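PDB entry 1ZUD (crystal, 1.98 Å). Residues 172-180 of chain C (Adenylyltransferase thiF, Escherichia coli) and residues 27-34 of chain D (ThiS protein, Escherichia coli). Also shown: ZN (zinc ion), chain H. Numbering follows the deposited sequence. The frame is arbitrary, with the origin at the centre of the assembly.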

ATOM      1  N   CYS C 172     -21.976   8.024  -9.009  1.00 24.40           N
ATOM      2  CA  CYS C 172     -21.913   7.924 -10.496  1.00 23.28           C
ATOM      3  C   CYS C 172     -21.382   6.554 -10.903  1.00 24.51           C
ATOM      4  O   CYS C 172     -21.743   5.993 -11.942  1.00 25.13           O
ATOM      5  CB  CYS C 172     -20.977   8.967 -11.135  1.00 22.82           C
ATOM      6  SG  CYS C 172     -21.513  10.707 -10.994  1.00 26.22           S
ATOM      7  N   LEU C 173     -20.494   6.012 -10.076  1.00 22.59           N
ATOM      8  CA  LEU C 173     -19.880   4.715 -10.348  1.00 18.13           C
ATOM      9  C   LEU C 173     -20.722   3.535  -9.870  1.00 19.84           C
ATOM     10  O   LEU C 173     -20.813   2.512 -10.542  1.00 25.51           O
ATOM     11  CB  LEU C 173     -18.498   4.674  -9.644  1.00 23.53           C
ATOM     12  CG  LEU C 173     -17.711   3.365  -9.681  1.00 22.74           C
ATOM     13  CD1 LEU C 173     -17.448   3.001 -11.154  1.00 20.15           C
ATOM     14  CD2 LEU C 173     -16.344   3.546  -8.916  1.00 22.73           C
ATOM     15  N   TRP C 174     -21.252   3.659  -8.649  1.00 22.02           N
ATOM     16  CA  TRP C 174     -22.054   2.639  -8.002  1.00 21.55           C
ATOM     17  C   TRP C 174     -23.472   3.147  -7.740  1.00 26.84           C
ATOM     18  O   TRP C 174     -23.730   3.926  -6.783  1.00 25.66           O
ATOM     19  CB  TRP C 174     -21.428   2.244  -6.633  1.00 24.76           C
ATOM     20  CG  TRP C 174     -19.994   1.741  -6.755  1.00 23.23           C
ATOM     21  CD1 TRP C 174     -18.890   2.289  -6.162  1.00 24.78           C
ATOM     22  CD2 TRP C 174     -19.523   0.620  -7.528  1.00 27.34           C
ATOM     23  NE1 TRP C 174     -17.765   1.580  -6.520  1.00 22.04           N
ATOM     24  CE2 TRP C 174     -18.119   0.552  -7.351  1.00 23.28           C
ATOM     25  CE3 TRP C 174     -20.153  -0.342  -8.345  1.00 30.10           C
ATOM     26  CZ2 TRP C 174     -17.326  -0.429  -7.962  1.00 23.27           C
ATOM     27  CZ3 TRP C 174     -19.368  -1.329  -8.952  1.00 31.50           C
ATOM     28  CH2 TRP C 174     -17.968  -1.362  -8.757  1.00 26.78           C
ATOM     29  N   PRO C 175     -24.418   2.717  -8.577  1.00 29.96           N
ATOM     30  CA  PRO C 175     -25.791   3.180  -8.341  1.00 32.61           C
ATOM     31  C   PRO C 175     -26.396   2.353  -7.199  1.00 34.70           C
ATOM     32  O   PRO C 175     -27.346   2.769  -6.564  1.00 37.24           O
ATOM     33  CB  PRO C 175     -26.509   2.901  -9.681  1.00 34.45           C
ATOM     34  CG  PRO C 175     -25.385   2.856 -10.728  1.00 35.75           C
ATOM     35  CD  PRO C 175     -24.227   2.196  -9.950  1.00 29.27           C
ATOM     36  N   ASP C 176     -25.807   1.197  -6.907  1.00 37.89           N
ATOM     37  CA  ASP C 176     -26.341   0.277  -5.877  1.00 37.31           C
ATOM     38  C   ASP C 176     -26.326   0.783  -4.446  1.00 37.28           C
ATOM     39  O   ASP C 176     -25.361   1.432  -4.009  1.00 30.93           O
ATOM     40  CB  ASP C 176     -25.565  -1.052  -5.893  1.00 40.05           C
ATOM     41  CG  ASP C 176     -25.121  -1.458  -7.287  1.00 42.23           C
ATOM     42  OD1 ASP C 176     -25.799  -2.290  -7.926  1.00 42.56           O
ATOM     43  OD2 ASP C 176     -24.089  -0.919  -7.745  1.00 37.98           O
ATOM     44  N   ASN C 177     -27.365   0.423  -3.692  1.00 37.76           N
ATOM     45  CA  ASN C 177     -27.446   0.813  -2.287  1.00 40.38           C
ATOM     46  C   ASN C 177     -27.147  -0.387  -1.365  1.00 41.57           C
ATOM     47  O   ASN C 177     -27.178  -0.246  -0.136  1.00 40.48           O
ATOM     48  CB  ASN C 177     -28.838   1.364  -1.976  1.00 50.26           C
ATOM     49  CG  ASN C 177     -28.826   2.378  -0.861  1.00 61.35           C
ATOM     50  OD1 ASN C 177     -29.056   3.571  -1.088  1.00 66.09           O
ATOM     51  ND2 ASN C 177     -28.546   1.916   0.363  1.00 66.78           N
ATOM     52  N   GLN C 178     -26.859  -1.550  -1.959  1.00 36.85           N
ATOM     53  CA  GLN C 178     -26.563  -2.795  -1.218  1.00 43.50           C
ATOM     54  C   GLN C 178     -25.716  -3.677  -2.134  1.00 43.37           C
ATOM     55  O   GLN C 178     -25.782  -3.525  -3.350  1.00 36.02           O
ATOM     56  CB  GLN C 178     -27.881  -3.526  -0.888  1.00 43.17           C
ATOM     57  CG  GLN C 178     -28.887  -3.426  -2.088  1.00 51.45           C
ATOM     58  CD  GLN C 178     -30.118  -4.325  -2.004  1.00 52.63           C
ATOM     59  OE1 GLN C 178     -30.577  -4.843  -3.024  1.00 54.66           O
ATOM     60  NE2 GLN C 178     -30.663  -4.503  -0.804  1.00 52.20           N
ATOM     61  N   GLU C 179     -24.895  -4.567  -1.579  1.00 43.13           N
ATOM     62  CA  GLU C 179     -24.120  -5.459  -2.459  1.00 49.40           C
ATOM     63  C   GLU C 179     -25.105  -6.454  -3.085  1.00 51.14           C
ATOM     64  O   GLU C 179     -26.222  -6.631  -2.587  1.00 53.07           O
ATOM     65  CB  GLU C 179     -23.022  -6.193  -1.698  1.00 48.55           C
ATOM     66  CG  GLU C 179     -21.688  -5.436  -1.694  1.00 56.23           C
ATOM     67  CD  GLU C 179     -20.765  -5.860  -0.545  1.00 60.68           C
ATOM     68  OE1 GLU C 179     -19.521  -5.918  -0.730  1.00 60.51           O
ATOM     69  OE2 GLU C 179     -21.296  -6.122   0.557  1.00 64.84           O
ATOM     70  N   PRO C 180     -24.718  -7.115  -4.185  1.00 52.85           N
ATOM     71  CA  PRO C 180     -25.691  -8.049  -4.786  1.00 55.78           C
ATOM     72  C   PRO C 180     -25.788  -9.496  -4.262  1.00 55.72           C
ATOM     73  O   PRO C 180     -24.919  -9.978  -3.531  1.00 55.69           O
ATOM     74  CB  PRO C 180     -25.346  -7.975  -6.275  1.00 54.30           C
ATOM     75  CG  PRO C 180     -23.831  -7.831  -6.249  1.00 54.87           C
ATOM     76  CD  PRO C 180     -23.562  -6.874  -5.072  1.00 52.82           C
TER
ATOM     77  N   GLN D  27     -23.697 -12.229 -17.664  1.00 36.84           N
ATOM     78  CA  GLN D  27     -23.161 -11.476 -16.519  1.00 34.63           C
ATOM     79  C   GLN D  27     -24.238 -10.624 -15.854  1.00 39.47           C
ATOM     80  O   GLN D  27     -25.070  -9.989 -16.533  1.00 30.85           O
ATOM     81  CB  GLN D  27     -22.037 -10.552 -16.981  1.00 36.20           C
ATOM     82  CG  GLN D  27     -20.783 -11.274 -17.426  1.00 40.11           C
ATOM     83  CD  GLN D  27     -20.243 -12.175 -16.307  1.00 46.59           C
ATOM     84  OE1 GLN D  27     -20.072 -11.738 -15.163  1.00 42.56           O
ATOM     85  NE2 GLN D  27     -19.998 -13.436 -16.636  1.00 47.60           N
ATOM     86  N   ARG D  28     -24.207 -10.603 -14.523  1.00 34.56           N
ATOM     87  CA  ARG D  28     -25.147  -9.808 -13.734  1.00 39.01           C
ATOM     88  C   ARG D  28     -24.678  -8.337 -13.722  1.00 30.64           C
ATOM     89  O   ARG D  28     -23.488  -8.064 -13.555  1.00 32.85           O
ATOM     90  CB  ARG D  28     -25.207 -10.376 -12.301  1.00 44.92           C
ATOM     91  CG  ARG D  28     -25.568  -9.368 -11.241  1.00 52.47           C
ATOM     92  CD  ARG D  28     -24.650  -9.540 -10.033  1.00 64.13           C
ATOM     93  NE  ARG D  28     -25.176 -10.485  -9.057  1.00 73.19           N
ATOM     94  CZ  ARG D  28     -24.428 -11.172  -8.194  1.00 77.15           C
ATOM     95  NH1 ARG D  28     -23.107 -11.034  -8.188  1.00 74.13           N
ATOM     96  NH2 ARG D  28     -25.011 -11.970  -7.307  1.00 80.10           N
ATOM     97  N   GLN D  29     -25.610  -7.399 -13.857  1.00 24.52           N
ATOM     98  CA  GLN D  29     -25.250  -5.982 -13.896  1.00 29.04           C
ATOM     99  C   GLN D  29     -25.237  -5.262 -12.532  1.00 25.61           C
ATOM    100  O   GLN D  29     -24.475  -4.320 -12.320  1.00 24.48           O
ATOM    101  CB  GLN D  29     -26.171  -5.280 -14.906  1.00 27.72           C
ATOM    102  CG  GLN D  29     -25.959  -5.863 -16.315  1.00 28.52           C
ATOM    103  CD  GLN D  29     -26.817  -5.177 -17.379  1.00 32.64           C
ATOM    104  OE1 GLN D  29     -27.185  -3.996 -17.245  1.00 31.74           O
ATOM    105  NE2 GLN D  29     -27.137  -5.918 -18.442  1.00 27.66           N
ATOM    106  N   ALA D  30     -26.086  -5.732 -11.626  1.00 30.28           N
ATOM    107  CA  ALA D  30     -26.202  -5.193 -10.287  1.00 33.25           C
ATOM    108  C   ALA D  30     -24.844  -5.375  -9.567  1.00 32.82           C
ATOM    109  O   ALA D  30     -24.240  -6.437  -9.620  1.00 31.53           O
ATOM    110  CB  ALA D  30     -27.317  -5.929  -9.535  1.00 35.18           C
ATOM    111  N   GLY D  31     -24.359  -4.321  -8.930  1.00 31.16           N
ATOM    112  CA  GLY D  31     -23.088  -4.423  -8.233  1.00 32.94           C
ATOM    113  C   GLY D  31     -21.868  -4.450  -9.145  1.00 35.20           C
ATOM    114  O   GLY D  31     -20.763  -4.656  -8.654  1.00 29.20           O
ATOM    115  N   ALA D  32     -22.038  -4.221 -10.457  1.00 27.67           N
ATOM    116  CA  ALA D  32     -20.892  -4.249 -11.373  1.00 22.06           C
ATOM    117  C   ALA D  32     -20.575  -2.910 -12.000  1.00 28.03           C
ATOM    118  O   ALA D  32     -21.433  -2.042 -12.099  1.00 26.39           O
ATOM    119  CB  ALA D  32     -21.141  -5.319 -12.514  1.00 25.60           C
ATOM    120  N   ALA D  33     -19.320  -2.696 -12.377  1.00 23.45           N
ATOM    121  CA  ALA D  33     -19.000  -1.451 -13.064  1.00 28.34           C
ATOM    122  C   ALA D  33     -18.190  -1.952 -14.242  1.00 25.88           C
ATOM    123  O   ALA D  33     -17.657  -3.058 -14.216  1.00 26.25           O
ATOM    124  CB  ALA D  33     -18.169  -0.478 -12.177  1.00 25.93           C
ATOM    125  N   LEU D  34     -18.106  -1.139 -15.275  1.00 28.07           N
ATOM    126  CA  LEU D  34     -17.420  -1.539 -16.489  1.00 27.06           C
ATOM    127  C   LEU D  34     -16.496  -0.414 -17.015  1.00 23.37           C
ATOM    128  O   LEU D  34     -16.832   0.784 -16.951  1.00 22.93           O
ATOM    129  CB  LEU D  34     -18.503  -1.930 -17.542  1.00 24.77           C
ATOM    130  CG  LEU D  34     -17.919  -2.430 -18.868  1.00 26.67           C
ATOM    131  CD1 LEU D  34     -18.426  -3.834 -19.124  1.00 32.03           C
ATOM    132  CD2 LEU D  34     -18.237  -1.470 -19.998  1.00 29.35           C
TER
HETATM  133 ZN    ZN H 502     -22.530  11.540  -9.107  1.00 28.07          ZN
HETATM  134  O   HOH W   1     -21.278   0.891 -12.630  1.00 35.93           O

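The chain C stretch leaves the end of a helix at C:Trp174 and continues as loop. The chain D stretch turns at D:Gln29 to D:Ala32 and then enters a strand. The turn is type II, closed by a hydrogen bond from D:Ala32 N to D:Gln29 O (3.1 Å). Together the two stretches bury 385 Å². The backbones come near each other at two places: C:Pro180 beside D:Gly31, with CA atoms 5.6 Å apart, and C:Leu173 beside D:Ala33, with CA atoms 6.8 Å apart.

C:Pro180 covers the most surface. Its CA-to-CB bond points toward chain D, and its ring rests on the turn. C:Pro180 CG lies 3.7 Å from D:Ala30 O and 4.0 Å from D:Gly31 CA. The same ring meets the side chain of D:Arg28: C:Pro180 CB sits over one face of the guanidinium, 3.8 Å from D:Arg28 NE. The flat face of that group can pack against an apolar ring while its N-H groups point outward in its plane. C:Pro180 CB and D:Ala30 CB add a looser apolar contact at 4.3 Å.

D:Gly31 is the next largest contributor. Its phi is 74°, a value that favours glycine. The lack of a side chain also matters for packing, because a CB in the ideal position would lie 2.5 Å from C:Pro180 CG, a clash. Its backbone makes the one direct hydrogen bond between the stretches: D:Gly31 N donates to C:Asp176 OD1 at 2.7 Å, with an angle of 145° at the hydrogen. The C:Asp176 CA-to-CB bond points toward chain D, and the carboxylate supplies an acceptor for an amide on the turn.

D:Ala33, C:Trp174 and C:Leu173 form a second apolar contact. D:Ala33 points its CB toward chain C, where it lies 3.5 Å from C:Trp174 CH2 and 3.7 Å from C:Leu173 CD1. The small methyl group thus meets both larger side chains. C:Trp174 and C:Leu173 start sideways from their CA atoms, but their ends come nearer to chain D. The edge of the indole also meets backbone, with C:Trp174 CZ3 3.6 Å from D:Ala32 C.

A water links the backbones here. The oxygen of water 1 lies 2.7 Å from C:Leu173 O and 3.0 Å from D:Ala32 O, close enough to bridge the two carbonyls. The D:Ala32 side chain itself points away. C:Cys172 is out of reach of chain D; its SG binds the zinc ion, with C:Cys172 SG 2.3 Å from ZN.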